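Local structure of putative enoyl-CoA hydratase (Streptomyces avermitilis, 3GKB) at residues E39-T42 with V43-L47; D199-V202 with D203-A206. The protein probably acts on coenzyme A thioesters as a member of the enoyl-CoA hydratase/isomerase (crotonase) family, although its substrate and reaction are unknown. One frame throughout, in Å; residues are numbered along the deposited sequence.

Contact 1: residues E39-T42 with V43-L47; sequences ELRT and VLTTL
Thr45 turns back onto the carbonyl of Arg41, one helical turn earlier. Its CB sits 3.1 Å from Arg41 O. The next atom out, OG1, lies beside the backbone N and anti to the carbonyl carbon (chi1 -64°), the torsion that swings the hydroxyl toward the preceding turn. OG1 donates to Arg41 O at 2.8 Å. OG1 also lies 3.9 Å from Arg41 CG, and the two side chains run side by side in the same direction. The same rotation sets the CG2 methyl anti to the backbone N, away from the bond. Because Thr45 N also donates to Arg41 O, at 2.9 Å, this oxygen is gripped twice, from opposite faces of its carbonyl plane.

Thr46 repeats the pattern on Thr42 O, with OG1 at 2.8 Å and N at 3.0 Å. Threonine suits this exposed flank, since its hydroxyl can bond within the helix. Thr42 does likewise, its OG1 bonding to Arg38 O. These turns belong to helix 34-48, the crossover of a beta-alpha-beta unit between parallel strands 19-24 and 55-60. Its buried flank is aliphatic: Leu44 packs on Ile22, Ile56 and Phe58, and Val43 reaches Leu11 and Val13. Val43 N bonds to Glu39 O and Leu44 N to Leu40 O in the ordinary i to i+4 pattern. Leu44 CB also lies 3.4 Å from Leu40 O. The carboxylate of Glu39 bonds to Ser9 N and Thr10 OG1, tying the helix to the residues just before strand 11-16.

Contact 2: residues D199-V202 with D203-A206; sequences DEYV and DRVA
Tyr201 receives two side chains from the next turn of its helix, Arg204 and Val205, and the contacts differ in kind. The polar one is slight. Arg204 brings NH2 over one face of the phenol ring, 3.6 Å from Tyr201 CE1, while the guanidinium stands almost upright on the ring, their planes 80° apart. With Arg204 CZ 5.1 Å from the ring centroid, any cation-pi attraction is weak at most. A bend at chi3 (67°) in the otherwise extended arginine chain turns its end toward the ring; NH1 forms a salt bridge with Asp176 of the second subunit, which probably helps fix the group.

The apolar contact joins Val205 CG2 to Tyr201 CE2 at 3.7 Å, the methyl approaching the ring obliquely. A beta-branched residue suits this site because CG2 meets the tyrosine while the side chain also packs on Ile110 and on Thr174 of the second subunit.

Backbone hydrogen bonds make up the third group, linking each residue of 203-206 to the one four places earlier; Ala206 N to Val202 O is 2.9 Å. A water donates to Glu200 O at 2.9 Å and more weakly to Asp203 OD2 at 3.4 Å. Asp203 suits an exposed flank where its carboxylate can be hydrated. Ala206, which is small, and the apolar Val202 lie against strands 55-60 and 108-113, and Asp199 forms a salt bridge with Lys112. This is an amphipathic helix: one flank covers the parallel strands of the crotonase-type core, and Arg204 and Val205 contribute to the subunit interface.

Overall arrangement
Contact 1 lies on helix 34-48 and contact 2 on helix 195-210, so they come in that order along the chain, both within the crotonase-type fold. Their centres are 23 Å apart and their nearest atoms about 13 Å apart, without touching. What connects them is the six-stranded mixed sheet: both helices pack on strand 55-60, one adding contacts with strands 11-16 and 19-24, the other with strands 108-113 and 191-193. Helix 34-48 links neighbouring strands of the sheet, whereas helix 195-210 follows the edge strand 191-193, the last of the sheet along the chain. Residues 39-47 meet no other subunit; residues 199-206 help connect this core to the assembly of three chains.

Contact 1: residues E39-T42 with V43-L47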
loop_
_atom_site.group_PDB
_atom_site.type_symbol
_atom_site.label_atom_id
_atom_site.label_comp_id
_atom_site.label_asym_id
_atom_site.label_seq_id
_atom_site.Cartn_x
_atom_site.Cartn_y
_atom_site.Cartn_z
ATOM N N GLU B 39 29.998 -10.465 -11.135
ATOM C CA GLU B 39 29.602 -10.442 -12.541
ATOM C C GLU B 39 28.383 -9.530 -12.747
ATOM O O GLU B 39 28.311 -8.825 -13.751
ATOM C CB GLU B 39 29.341 -11.854 -13.094
ATOM C CG GLU B 39 30.603 -12.699 -13.226
ATOM C CD GLU B 39 30.370 -14.054 -13.854
ATOM O OE1 GLU B 39 29.211 -14.521 -13.947
ATOM O OE2 GLU B 39 31.381 -14.684 -14.245
ATOM N N LEU B 40 27.435 -9.557 -11.809
ATOM C CA LEU B 40 26.302 -8.634 -11.845
ATOM C C LEU B 40 26.771 -7.172 -11.820
ATOM O O LEU B 40 26.273 -6.323 -12.582
ATOM C CB LEU B 40 25.353 -8.884 -10.656
ATOM C CG LEU B 40 24.400 -10.049 -10.812
ATOM C CD1 LEU B 40 23.836 -10.442 -9.447
ATOM C CD2 LEU B 40 23.254 -9.677 -11.809
ATOM N N ARG B 41 27.721 -6.860 -10.950
ATOM C CA ARG B 41 28.252 -5.508 -10.889
ATOM C C ARG B 41 28.873 -5.102 -12.219
ATOM O O ARG B 41 28.604 -4.011 -12.738
ATOM C CB ARG B 41 29.288 -5.380 -9.772
ATOM C CG ARG B 41 29.646 -3.926 -9.500
ATOM C CD ARG B 41 30.378 -3.741 -8.176
ATOM N NE ARG B 41 31.787 -4.095 -8.373
ATOM C CZ ARG B 41 32.442 -5.103 -7.786
ATOM N NH1 ARG B 41 31.843 -5.913 -6.923
ATOM N NH2 ARG B 41 33.726 -5.310 -8.062
ATOM N N THR B 42 29.703 -5.979 -12.773
ATOM C CA THR B 42 30.346 -5.708 -14.069
ATOM C C THR B 42 29.336 -5.453 -15.181
ATOM O O THR B 42 29.441 -4.449 -15.909
ATOM C CB THR B 42 31.303 -6.856 -14.482
ATOM O OG1 THR B 42 32.283 -7.037 -13.456
ATOM C CG2 THR B 42 32.003 -6.527 -15.796
ATOM N N VAL B 43 28.351 -6.340 -15.305
ATOM C CA VAL B 43 27.388 -6.222 -16.385
ATOM C C VAL B 43 26.506 -4.986 -16.217
ATOM O O VAL B 43 26.324 -4.241 -17.178
ATOM C CB VAL B 43 26.524 -7.475 -16.541
ATOM C CG1 VAL B 43 25.407 -7.219 -17.565
ATOM C CG2 VAL B 43 27.363 -8.614 -17.006
ATOM N N LEU B 44 26.007 -4.736 -15.010
ATOM C CA LEU B 44 25.153 -3.575 -14.815
ATOM C C LEU B 44 25.910 -2.252 -14.932
ATOM O O LEU B 44 25.390 -1.288 -15.469
ATOM C CB LEU B 44 24.375 -3.662 -13.499
ATOM C CG LEU B 44 23.291 -4.748 -13.452
ATOM C CD1 LEU B 44 22.687 -4.835 -12.052
ATOM C CD2 LEU B 44 22.180 -4.512 -14.491
ATOM N N THR B 45 27.138 -2.214 -14.444
ATOM C CA THR B 45 27.951 -1.001 -14.549
ATOM C C THR B 45 28.234 -0.695 -16.027
ATOM O O THR B 45 28.077 0.457 -16.455
ATOM C CB THR B 45 29.257 -1.151 -13.721
ATOM O OG1 THR B 45 28.891 -1.286 -12.337
ATOM C CG2 THR B 45 30.142 0.072 -13.855
ATOM N N THR B 46 28.570 -1.720 -16.811
ATOM C CA THR B 46 28.782 -1.562 -18.248
ATOM C C THR B 46 27.508 -1.093 -18.957
ATOM O O THR B 46 27.546 -0.208 -19.804
ATOM C CB THR B 46 29.244 -2.854 -18.903
ATOM O OG1 THR B 46 30.443 -3.342 -18.255
ATOM C CG2 THR B 46 29.474 -2.640 -20.397
ATOM N N LEU B 47 26.380 -1.703 -18.629
ATOM C CA LEU B 47 25.121 -1.289 -19.255
ATOM C C LEU B 47 24.723 0.133 -18.916
ATOM O O LEU B 47 24.179 0.828 -19.783
ATOM C CB LEU B 47 23.977 -2.260 -18.927
ATOM C CG LEU B 47 24.037 -3.626 -19.620
ATOM C CD1 LEU B 47 23.078 -4.640 -18.957
ATOM C CD2 LEU B 47 23.733 -3.449 -21.129
#

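Contact 2: residues D199-V202 with D203-A206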
loop_
_atom_site.group_PDB
_atom_site.type_symbol
_atom_site.label_atom_id
_atom_site.label_comp_id
_atom_site.label_asym_id
_atom_site.label_seq_id
_atom_site.Cartn_x
_atom_site.Cartn_y
_atom_site.Cartn_z
ATOM N N ASP B 199 5.886 -14.994 -20.566
ATOM C CA ASP B 199 7.024 -14.694 -21.443
ATOM C C ASP B 199 6.637 -13.646 -22.498
ATOM O O ASP B 199 7.377 -12.667 -22.723
ATOM C CB ASP B 199 7.528 -15.958 -22.131
ATOM C CG ASP B 199 8.144 -16.951 -21.171
ATOM O OD1 ASP B 199 8.956 -16.511 -20.305
ATOM O OD2 ASP B 199 7.804 -18.168 -21.308
ATOM N N GLU B 200 5.502 -13.849 -23.150
ATOM C CA GLU B 200 5.022 -12.881 -24.135
ATOM C C GLU B 200 4.620 -11.529 -23.487
ATOM O O GLU B 200 4.878 -10.466 -24.048
ATOM C CB GLU B 200 3.878 -13.474 -25.005
ATOM C CG GLU B 200 4.366 -14.557 -25.987
ATOM C CD GLU B 200 3.366 -14.810 -27.134
ATOM O OE1 GLU B 200 2.159 -14.573 -26.921
ATOM O OE2 GLU B 200 3.805 -15.204 -28.244
ATOM N N TYR B 201 4.028 -11.566 -22.302
ATOM C CA TYR B 201 3.640 -10.352 -21.593
ATOM C C TYR B 201 4.851 -9.452 -21.253
ATOM O O TYR B 201 4.849 -8.244 -21.529
ATOM C CB TYR B 201 2.938 -10.736 -20.291
ATOM C CG TYR B 201 2.311 -9.579 -19.596
ATOM C CD1 TYR B 201 0.938 -9.335 -19.714
ATOM C CD2 TYR B 201 3.067 -8.712 -18.815
ATOM C CE1 TYR B 201 0.350 -8.263 -19.065
ATOM C CE2 TYR B 201 2.484 -7.637 -18.183
ATOM C CZ TYR B 201 1.126 -7.425 -18.306
ATOM O OH TYR B 201 0.529 -6.353 -17.675
ATOM N N VAL B 202 5.886 -10.054 -20.674
ATOM C CA VAL B 202 7.115 -9.312 -20.336
ATOM C C VAL B 202 7.813 -8.804 -21.602
ATOM O O VAL B 202 8.247 -7.648 -21.666
ATOM C CB VAL B 202 8.046 -10.143 -19.437
ATOM C CG1 VAL B 202 9.433 -9.458 -19.230
ATOM C CG2 VAL B 202 7.322 -10.445 -18.108
ATOM N N ASP B 203 7.863 -9.639 -22.637
ATOM C CA ASP B 203 8.455 -9.179 -23.894
ATOM C C ASP B 203 7.732 -7.939 -24.468
ATOM O O ASP B 203 8.377 -6.972 -24.903
ATOM C CB ASP B 203 8.497 -10.322 -24.897
ATOM C CG ASP B 203 9.173 -9.921 -26.198
ATOM O OD1 ASP B 203 10.390 -9.623 -26.190
ATOM O OD2 ASP B 203 8.463 -9.869 -27.225
ATOM N N ARG B 204 6.405 -7.967 -24.453
ATOM C CA ARG B 204 5.606 -6.831 -24.890
ATOM C C ARG B 204 5.867 -5.571 -24.070
ATOM O O ARG B 204 6.055 -4.494 -24.645
ATOM C CB ARG B 204 4.111 -7.145 -24.840
ATOM C CG ARG B 204 3.234 -5.972 -25.267
ATOM C CD ARG B 204 1.737 -6.285 -25.290
ATOM N NE ARG B 204 1.192 -6.529 -23.954
ATOM C CZ ARG B 204 0.916 -5.585 -23.035
ATOM N NH1 ARG B 204 1.103 -4.297 -23.276
ATOM N NH2 ARG B 204 0.433 -5.948 -21.855
ATOM N N VAL B 205 5.868 -5.703 -22.739
ATOM C CA VAL B 205 6.114 -4.551 -21.851
ATOM C C VAL B 205 7.511 -3.985 -22.151
ATOM O O VAL B 205 7.668 -2.788 -22.331
ATOM C CB VAL B 205 5.996 -4.942 -20.363
ATOM C CG1 VAL B 205 6.648 -3.891 -19.449
ATOM C CG2 VAL B 205 4.498 -5.185 -19.992
ATOM N N ALA B 206 8.518 -4.853 -22.219
ATOM C CA ALA B 206 9.906 -4.417 -22.452
ATOM C C ALA B 206 10.073 -3.682 -23.787
ATOM O O ALA B 206 10.689 -2.625 -23.846
ATOM C CB ALA B 206 10.900 -5.607 -22.341
HETATM O O HOH W 1 5.149 -10.432 -26.966
#